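Side-chain contacts in foldase protein PrsA 2 (Bacillus anthracis, PDB 6VJ4), which helps secreted proteins fold after they cross the membrane and catalyses cis-trans isomerisation of peptidyl-prolyl bonds: residues K51-A56 / N81-K86; K40-S45 / Q231-K236; N71-K74 / D78-N81. One frame throughout, in Å; residues are numbered along the deposited sequence.

Contact 1 of 3, residues K51-A56 / N81-K86; sequences KEVQKA and NQIKFK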
# COMPACT_ATOMS: atom_id res chain seq x y z
N LYS A 51 -9.80 1.12 -27.83
CA LYS A 51 -11.09 1.48 -28.49
C LYS A 51 -11.72 2.67 -27.75
O LYS A 51 -12.25 3.57 -28.42
CB LYS A 51 -12.05 0.29 -28.55
CG LYS A 51 -13.46 0.64 -29.00
CD LYS A 51 -14.29 -0.55 -29.45
CE LYS A 51 -13.81 -1.15 -30.76
NZ LYS A 51 -14.66 -2.28 -31.20
N GLU A 52 -11.65 2.67 -26.41
CA GLU A 52 -12.24 3.78 -25.61
C GLU A 52 -11.41 5.04 -25.85
O GLU A 52 -12.00 6.14 -25.88
CB GLU A 52 -12.31 3.39 -24.13
CG GLU A 52 -13.14 4.34 -23.28
CD GLU A 52 -14.63 4.34 -23.58
OE1 GLU A 52 -15.09 3.43 -24.30
OE2 GLU A 52 -15.33 5.25 -23.09
N VAL A 53 -10.09 4.89 -26.01
CA VAL A 53 -9.18 6.05 -26.27
C VAL A 53 -9.53 6.65 -27.64
O VAL A 53 -9.62 7.89 -27.72
CB VAL A 53 -7.69 5.66 -26.22
CG1 VAL A 53 -6.81 6.72 -26.85
CG2 VAL A 53 -7.22 5.34 -24.80
N GLN A 54 -9.71 5.80 -28.66
CA GLN A 54 -10.03 6.27 -30.04
C GLN A 54 -11.40 6.96 -30.06
O GLN A 54 -11.56 7.92 -30.83
CB GLN A 54 -10.01 5.10 -31.02
CG GLN A 54 -8.64 4.45 -31.18
CD GLN A 54 -7.59 5.42 -31.66
OE1 GLN A 54 -7.89 6.47 -32.23
NE2 GLN A 54 -6.33 5.06 -31.45
N LYS A 55 -12.34 6.48 -29.24
CA LYS A 55 -13.70 7.08 -29.20
C LYS A 55 -13.56 8.54 -28.72
O LYS A 55 -14.35 9.38 -29.18
CB LYS A 55 -14.61 6.23 -28.30
CG LYS A 55 -16.10 6.38 -28.58
CD LYS A 55 -16.98 5.44 -27.77
CE LYS A 55 -16.94 5.71 -26.28
NZ LYS A 55 -17.92 4.87 -25.55
N ALA A 56 -12.57 8.81 -27.86
CA ALA A 56 -12.34 10.18 -27.34
C ALA A 56 -11.61 11.02 -28.40
O ALA A 56 -11.89 12.24 -28.48
CB ALA A 56 -11.55 10.12 -26.05
N ASN A 81 -3.94 5.36 -19.22
CA ASN A 81 -3.92 4.74 -17.87
C ASN A 81 -5.19 5.11 -17.10
O ASN A 81 -5.64 4.27 -16.31
CB ASN A 81 -2.68 5.12 -17.06
CG ASN A 81 -1.45 4.34 -17.46
OD1 ASN A 81 -1.54 3.35 -18.19
ND2 ASN A 81 -0.29 4.76 -16.98
N GLN A 82 -5.76 6.30 -17.34
CA GLN A 82 -7.00 6.72 -16.63
C GLN A 82 -8.19 5.95 -17.22
O GLN A 82 -9.12 5.62 -16.45
CB GLN A 82 -7.23 8.23 -16.70
CG GLN A 82 -6.08 9.10 -16.19
CD GLN A 82 -5.64 8.81 -14.78
OE1 GLN A 82 -5.70 7.68 -14.29
NE2 GLN A 82 -5.14 9.83 -14.11
N ILE A 83 -8.16 5.71 -18.53
CA ILE A 83 -9.24 4.93 -19.21
C ILE A 83 -9.14 3.46 -18.76
O ILE A 83 -10.19 2.87 -18.44
CB ILE A 83 -9.16 5.08 -20.74
CG1 ILE A 83 -9.63 6.47 -21.18
CG2 ILE A 83 -9.94 3.98 -21.45
CD1 ILE A 83 -9.87 6.62 -22.67
N LYS A 84 -7.92 2.92 -18.72
CA LYS A 84 -7.72 1.53 -18.24
C LYS A 84 -8.33 1.41 -16.83
O LYS A 84 -9.05 0.42 -16.58
CB LYS A 84 -6.22 1.18 -18.28
CG LYS A 84 -5.84 -0.21 -17.79
CD LYS A 84 -4.34 -0.48 -17.93
CE LYS A 84 -3.89 -1.76 -17.27
NZ LYS A 84 -4.55 -2.96 -17.85
N PHE A 85 -8.11 2.41 -15.98
CA PHE A 85 -8.66 2.39 -14.60
C PHE A 85 -10.20 2.45 -14.63
O PHE A 85 -10.84 1.63 -13.94
CB PHE A 85 -8.10 3.55 -13.77
CG PHE A 85 -8.69 3.65 -12.39
CD1 PHE A 85 -8.32 2.77 -11.39
CD2 PHE A 85 -9.63 4.63 -12.09
CE1 PHE A 85 -8.87 2.86 -10.12
CE2 PHE A 85 -10.18 4.72 -10.82
CZ PHE A 85 -9.80 3.83 -9.84
N LYS A 86 -10.76 3.38 -15.41
CA LYS A 86 -12.24 3.54 -15.49
C LYS A 86 -12.88 2.21 -15.91
O LYS A 86 -13.85 1.78 -15.24
CB LYS A 86 -12.63 4.63 -16.49
CG LYS A 86 -14.13 4.93 -16.52
CD LYS A 86 -14.60 5.69 -17.74
CE LYS A 86 -14.49 4.88 -19.01
NZ LYS A 86 -15.14 5.57 -20.16
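Glu52 and Lys86 both leave their helices with CG anti to the backbone N (chi1 -169° in the glutamate) and then bend, the glutamate at chi2 and the lysine at chi3, which brings their charged ends together. The motif is a helix-helix crossing: the axes of 51-56 and 81-86 approach to 10.0 Å with their directions 120° apart. Val53 and Ile83 are the residues whose CA atoms come nearest, at 7.1 Å; the isoleucine points at the other helix, and Val53 offers CG2 from the flank.

Isoleucine suits this place because its two branches fill different sites. Its CD1 reaches Val53, 3.6 Å from CG2 of that residue, while Ile83 CG2 lies 3.6 Å from Glu52 CB. The methylenes of Glu52 thus extend the apolar patch, and its carboxylate continues past the patch to Lys86 at the exposed margin. Val49 adds to the cover of Ile83 from the preceding turn.

Lys86 crosses the glutamate chain at about a right angle and forms an interhelical salt bridge, NZ 3.0 Å from Glu52 OE2. Lys55 bonds weakly to OE1, completing a salt-bridge network in which one carboxylate is shared by two lysines. It probably moderates the repulsion between their ammonium groups, whose NZ atoms are 6.1 Å apart. Lys86 NZ approaches OE2 from above the carboxylate plane, 47° out of it.

Contact 2 of 3, residues K40-S45 / Q231-K236; sequences KKYKVS and QSELKK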
# COMPACT_ATOMS: atom_id res chain seq x y z
N LYS A 40 -5.18 -4.79 -11.83
CA LYS A 40 -4.59 -6.16 -11.80
C LYS A 40 -5.71 -7.18 -11.54
O LYS A 40 -5.69 -8.24 -12.20
CB LYS A 40 -3.51 -6.30 -10.73
CG LYS A 40 -2.82 -7.65 -10.70
CD LYS A 40 -1.86 -7.84 -9.53
CE LYS A 40 -1.16 -9.18 -9.55
NZ LYS A 40 -0.26 -9.31 -10.73
N LYS A 41 -6.62 -6.88 -10.62
CA LYS A 41 -7.70 -7.85 -10.25
C LYS A 41 -8.80 -7.88 -11.32
O LYS A 41 -9.28 -8.98 -11.64
CB LYS A 41 -8.31 -7.51 -8.89
CG LYS A 41 -9.40 -8.48 -8.44
CD LYS A 41 -9.91 -8.26 -7.04
CE LYS A 41 -10.99 -9.27 -6.68
NZ LYS A 41 -11.54 -9.03 -5.33
N TYR A 42 -9.21 -6.71 -11.81
CA TYR A 42 -10.29 -6.61 -12.82
C TYR A 42 -9.67 -6.29 -14.18
O TYR A 42 -9.66 -5.11 -14.59
CB TYR A 42 -11.33 -5.59 -12.35
CG TYR A 42 -11.90 -5.93 -10.99
CD1 TYR A 42 -12.91 -6.86 -10.87
CD2 TYR A 42 -11.39 -5.36 -9.84
CE1 TYR A 42 -13.43 -7.20 -9.63
CE2 TYR A 42 -11.91 -5.67 -8.59
CZ TYR A 42 -12.93 -6.60 -8.49
OH TYR A 42 -13.46 -6.94 -7.27
N LYS A 43 -9.23 -7.34 -14.86
CA LYS A 43 -8.48 -7.22 -16.14
C LYS A 43 -9.38 -6.80 -17.30
O LYS A 43 -10.49 -7.35 -17.44
CB LYS A 43 -7.78 -8.55 -16.46
CG LYS A 43 -6.57 -8.86 -15.58
CD LYS A 43 -5.91 -10.19 -15.88
CE LYS A 43 -4.55 -10.32 -15.23
NZ LYS A 43 -4.61 -10.06 -13.77
N VAL A 44 -8.87 -5.86 -18.09
CA VAL A 44 -9.51 -5.35 -19.33
C VAL A 44 -8.43 -5.43 -20.42
O VAL A 44 -7.26 -5.15 -20.10
CB VAL A 44 -10.05 -3.92 -19.14
CG1 VAL A 44 -10.59 -3.33 -20.43
CG2 VAL A 44 -11.10 -3.88 -18.04
N SER A 45 -8.80 -5.84 -21.64
CA SER A 45 -7.83 -6.00 -22.75
C SER A 45 -7.36 -4.63 -23.25
O SER A 45 -8.16 -3.68 -23.22
CB SER A 45 -8.44 -6.78 -23.89
OG SER A 45 -9.49 -6.04 -24.50
N GLN A 231 -11.47 1.23 -1.15
CA GLN A 231 -10.93 1.07 0.23
C GLN A 231 -11.04 -0.39 0.68
O GLN A 231 -10.08 -0.89 1.32
CB GLN A 231 -11.68 1.97 1.21
CG GLN A 231 -11.52 3.46 0.93
CD GLN A 231 -12.36 4.31 1.86
OE1 GLN A 231 -13.04 3.80 2.76
NE2 GLN A 231 -12.32 5.61 1.66
N SER A 232 -12.16 -1.04 0.39
CA SER A 232 -12.36 -2.46 0.79
C SER A 232 -11.40 -3.36 0.00
O SER A 232 -10.85 -4.30 0.60
CB SER A 232 -13.79 -2.90 0.61
OG SER A 232 -14.18 -2.79 -0.75
N GLU A 233 -11.18 -3.05 -1.28
CA GLU A 233 -10.29 -3.86 -2.16
C GLU A 233 -8.85 -3.77 -1.64
O GLU A 233 -8.17 -4.82 -1.57
CB GLU A 233 -10.42 -3.38 -3.61
CG GLU A 233 -10.21 -4.48 -4.63
CD GLU A 233 -11.22 -5.61 -4.57
OE1 GLU A 233 -11.19 -6.38 -3.60
OE2 GLU A 233 -12.09 -5.67 -5.46
N LEU A 234 -8.40 -2.56 -1.28
CA LEU A 234 -7.04 -2.40 -0.70
C LEU A 234 -6.97 -3.18 0.62
O LEU A 234 -5.94 -3.84 0.85
CB LEU A 234 -6.75 -0.91 -0.47
CG LEU A 234 -6.80 -0.02 -1.72
CD1 LEU A 234 -6.60 1.44 -1.34
CD2 LEU A 234 -5.76 -0.45 -2.74
N LYS A 235 -8.03 -3.13 1.43
CA LYS A 235 -8.09 -3.83 2.74
C LYS A 235 -8.02 -5.35 2.51
O LYS A 235 -7.33 -6.03 3.29
CB LYS A 235 -9.35 -3.43 3.51
CG LYS A 235 -9.45 -3.99 4.93
CD LYS A 235 -10.65 -3.48 5.70
CE LYS A 235 -10.70 -4.01 7.12
NZ LYS A 235 -11.86 -3.47 7.85
N LYS A 236 -8.72 -5.86 1.49
CA LYS A 236 -8.66 -7.32 1.18
C LYS A 236 -7.23 -7.69 0.79
O LYS A 236 -6.84 -8.84 1.03
CB LYS A 236 -9.66 -7.68 0.07
CG LYS A 236 -11.12 -7.59 0.47
CD LYS A 236 -12.08 -7.99 -0.63
CE LYS A 236 -13.53 -7.89 -0.20
NZ LYS A 236 -14.45 -8.29 -1.29
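Glu233 OE2 accepts the short bond from Tyr42 OH, at 2.6 Å, and a weak second one from Lys41 NZ. The hydroxyl meets OE2 nearly head-on to its C-O bond, and the tyrosine reaches the acid from the opposite direction. OE2 lies at the edge of the Tyr42 ring, in its plane, also 3.1 Å from CE2, and the ring and carboxylate planes are turned 36° from each other.

Lys41 comes to the acid across its chain, at about a right angle. Its NZ stands 3.2 Å from Glu233 OE1 in a salt bridge, approaching from above the carboxylate plane, so both oxygens are engaged. The lysine is extended throughout, a reach that suits a residue bridging from the last turn of helix 28-41 to helix 223-236. On the way its CG lies over one face of the Tyr42 ring, 3.8 Å above the plane and toward the rim. In Glu233 a chi1 of -149° and a bend at chi2 bring the carboxylate to Tyr42 and Lys41.

Tyr42 is the first residue to leave the helix, and helix 76-95 holds it in place: Ala92 and Gln95 touch its side chain, and Ser88 OG bonds to its carbonyl oxygen. Ile38 packs against Glu233. The contact thus ties the end of helix 28-41 to helix 223-236, the last helix of the model, across a separation of 186 residues between the segments.

Glu233 is buried, but a salt bridge and a phenol bond meet its carboxylate. With Lys236 NZ also nearby, 4.4 Å from Glu233 OE1 though not bonded to it, the positive surroundings probably favour the ionised form of the acid.

Contact 3 of 3, residues N71-K74 / D78-N81; sequences NGLK and DFKN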
# COMPACT_ATOMS: atom_id res chain seq x y z
N ASN A 71 -8.30 18.88 -18.96
CA ASN A 71 -8.72 17.85 -17.97
C ASN A 71 -7.62 17.62 -16.93
O ASN A 71 -7.87 16.90 -15.95
CB ASN A 71 -9.13 16.54 -18.65
CG ASN A 71 -10.49 16.59 -19.31
OD1 ASN A 71 -11.14 17.64 -19.33
ND2 ASN A 71 -10.94 15.47 -19.84
N GLY A 72 -6.44 18.22 -17.15
CA GLY A 72 -5.32 18.07 -16.20
C GLY A 72 -4.61 16.74 -16.37
O GLY A 72 -4.30 16.11 -15.34
N LEU A 73 -4.38 16.34 -17.62
CA LEU A 73 -3.68 15.08 -17.97
C LEU A 73 -2.30 15.41 -18.56
O LEU A 73 -2.23 16.28 -19.45
CB LEU A 73 -4.55 14.29 -18.96
CG LEU A 73 -5.75 13.57 -18.35
CD1 LEU A 73 -6.88 13.43 -19.36
CD2 LEU A 73 -5.34 12.22 -17.79
N LYS A 74 -1.26 14.70 -18.09
CA LYS A 74 0.15 14.92 -18.52
C LYS A 74 0.25 14.79 -20.05
O LYS A 74 0.63 15.78 -20.70
CB LYS A 74 1.06 13.87 -17.87
CG LYS A 74 0.87 13.65 -16.38
CD LYS A 74 1.58 14.64 -15.49
CE LYS A 74 1.24 14.41 -14.03
NZ LYS A 74 2.16 15.13 -13.12
N ASP A 78 -0.96 9.13 -19.95
CA ASP A 78 -1.69 9.37 -18.67
C ASP A 78 -3.18 9.09 -18.92
O ASP A 78 -3.78 8.34 -18.11
CB ASP A 78 -1.47 10.80 -18.17
CG ASP A 78 -2.07 11.09 -16.80
OD1 ASP A 78 -2.39 10.12 -16.08
OD2 ASP A 78 -2.22 12.29 -16.47
N PHE A 79 -3.73 9.64 -20.00
CA PHE A 79 -5.16 9.45 -20.38
C PHE A 79 -5.47 7.95 -20.49
O PHE A 79 -6.43 7.49 -19.82
CB PHE A 79 -5.45 10.22 -21.68
CG PHE A 79 -6.85 10.09 -22.21
CD1 PHE A 79 -7.93 10.62 -21.51
CD2 PHE A 79 -7.09 9.49 -23.44
CE1 PHE A 79 -9.22 10.50 -22.01
CE2 PHE A 79 -8.38 9.39 -23.94
CZ PHE A 79 -9.44 9.90 -23.22
N LYS A 80 -4.67 7.22 -21.27
CA LYS A 80 -4.86 5.76 -21.47
C LYS A 80 -4.90 5.06 -20.10
O LYS A 80 -5.83 4.25 -19.88
CB LYS A 80 -3.74 5.19 -22.35
CG LYS A 80 -3.87 3.70 -22.66
CD LYS A 80 -2.78 3.15 -23.56
CE LYS A 80 -2.91 1.66 -23.77
NZ LYS A 80 -1.85 1.12 -24.65
N ASN A 81 -3.94 5.36 -19.22
CA ASN A 81 -3.92 4.74 -17.87
C ASN A 81 -5.19 5.11 -17.10
O ASN A 81 -5.64 4.27 -16.31
CB ASN A 81 -2.68 5.12 -17.06
CG ASN A 81 -1.45 4.34 -17.46
OD1 ASN A 81 -1.54 3.35 -18.19
ND2 ASN A 81 -0.29 4.76 -16.98
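Asp78 turns its OD2 toward Lys74, whose backbone N lies 3.1 Å from that oxygen in a fairly straight bond, the N-H...acceptor angle being 162°. The motif is a helix-loop-helix connection between helix 64-70 and helix 76-95, with the aspartate in the first turn of the second helix. OD2 receives the N-H on its anti lone pair, away from OD1. With chi1 at -174° the carboxylate swings back toward the loop. Aspartate fits because its short chain delivers an acceptor without overshooting the backbone. The Lys74 chain passes OD2 with CG 3.4 Å away, but then leads off, leaving its NZ 6.2 Å from that oxygen.

The two methyls of Leu73 rest on successive residues of the helix. CD2 packs in van der Waals contact beside the carboxylate, 3.4 Å from Asp78 OD2; CD1 lies 3.7 Å from Phe79 CD1 and meets that ring obliquely.

Farther out, Leu68 of the preceding helix touches both Leu73 and Phe79, and Phe64 meets the Phe79 ring edge-to-face. The loop takes its course from Gly72, which closes helix 64-70 in a Schellman motif with a positive phi of 79°, a value glycine adopts readily. At the other end Asp75, just before helix 76-95, acts in the manner of an N-cap: it fixes the first turn, from which Asp78 reaches back, through a hydrogen bond between Asp75 OD1 and the backbone N of Asp78.

In the fold
All three contacts lie on the same side of the chain's centre. Contacts 1 and 3 are close neighbours that both use helix 76-95: Phe79 CZ of contact 3 lies 3.5 Å from Ala56 CB of contact 1, so their apolar parts merge. Contact 1 is partly buried, with aliphatic packing inside and an ion pair at its exposed edge; contact 3 is a surface turn, with one backbone bond beside a leucine-phenylalanine contact. Contact 2 is the buried one, yet the most polar, and it joins segments far apart in sequence. It touches contact 1 through Lys84 and Val44, while contact 3 stays about 8 Å from it at the nearest atoms.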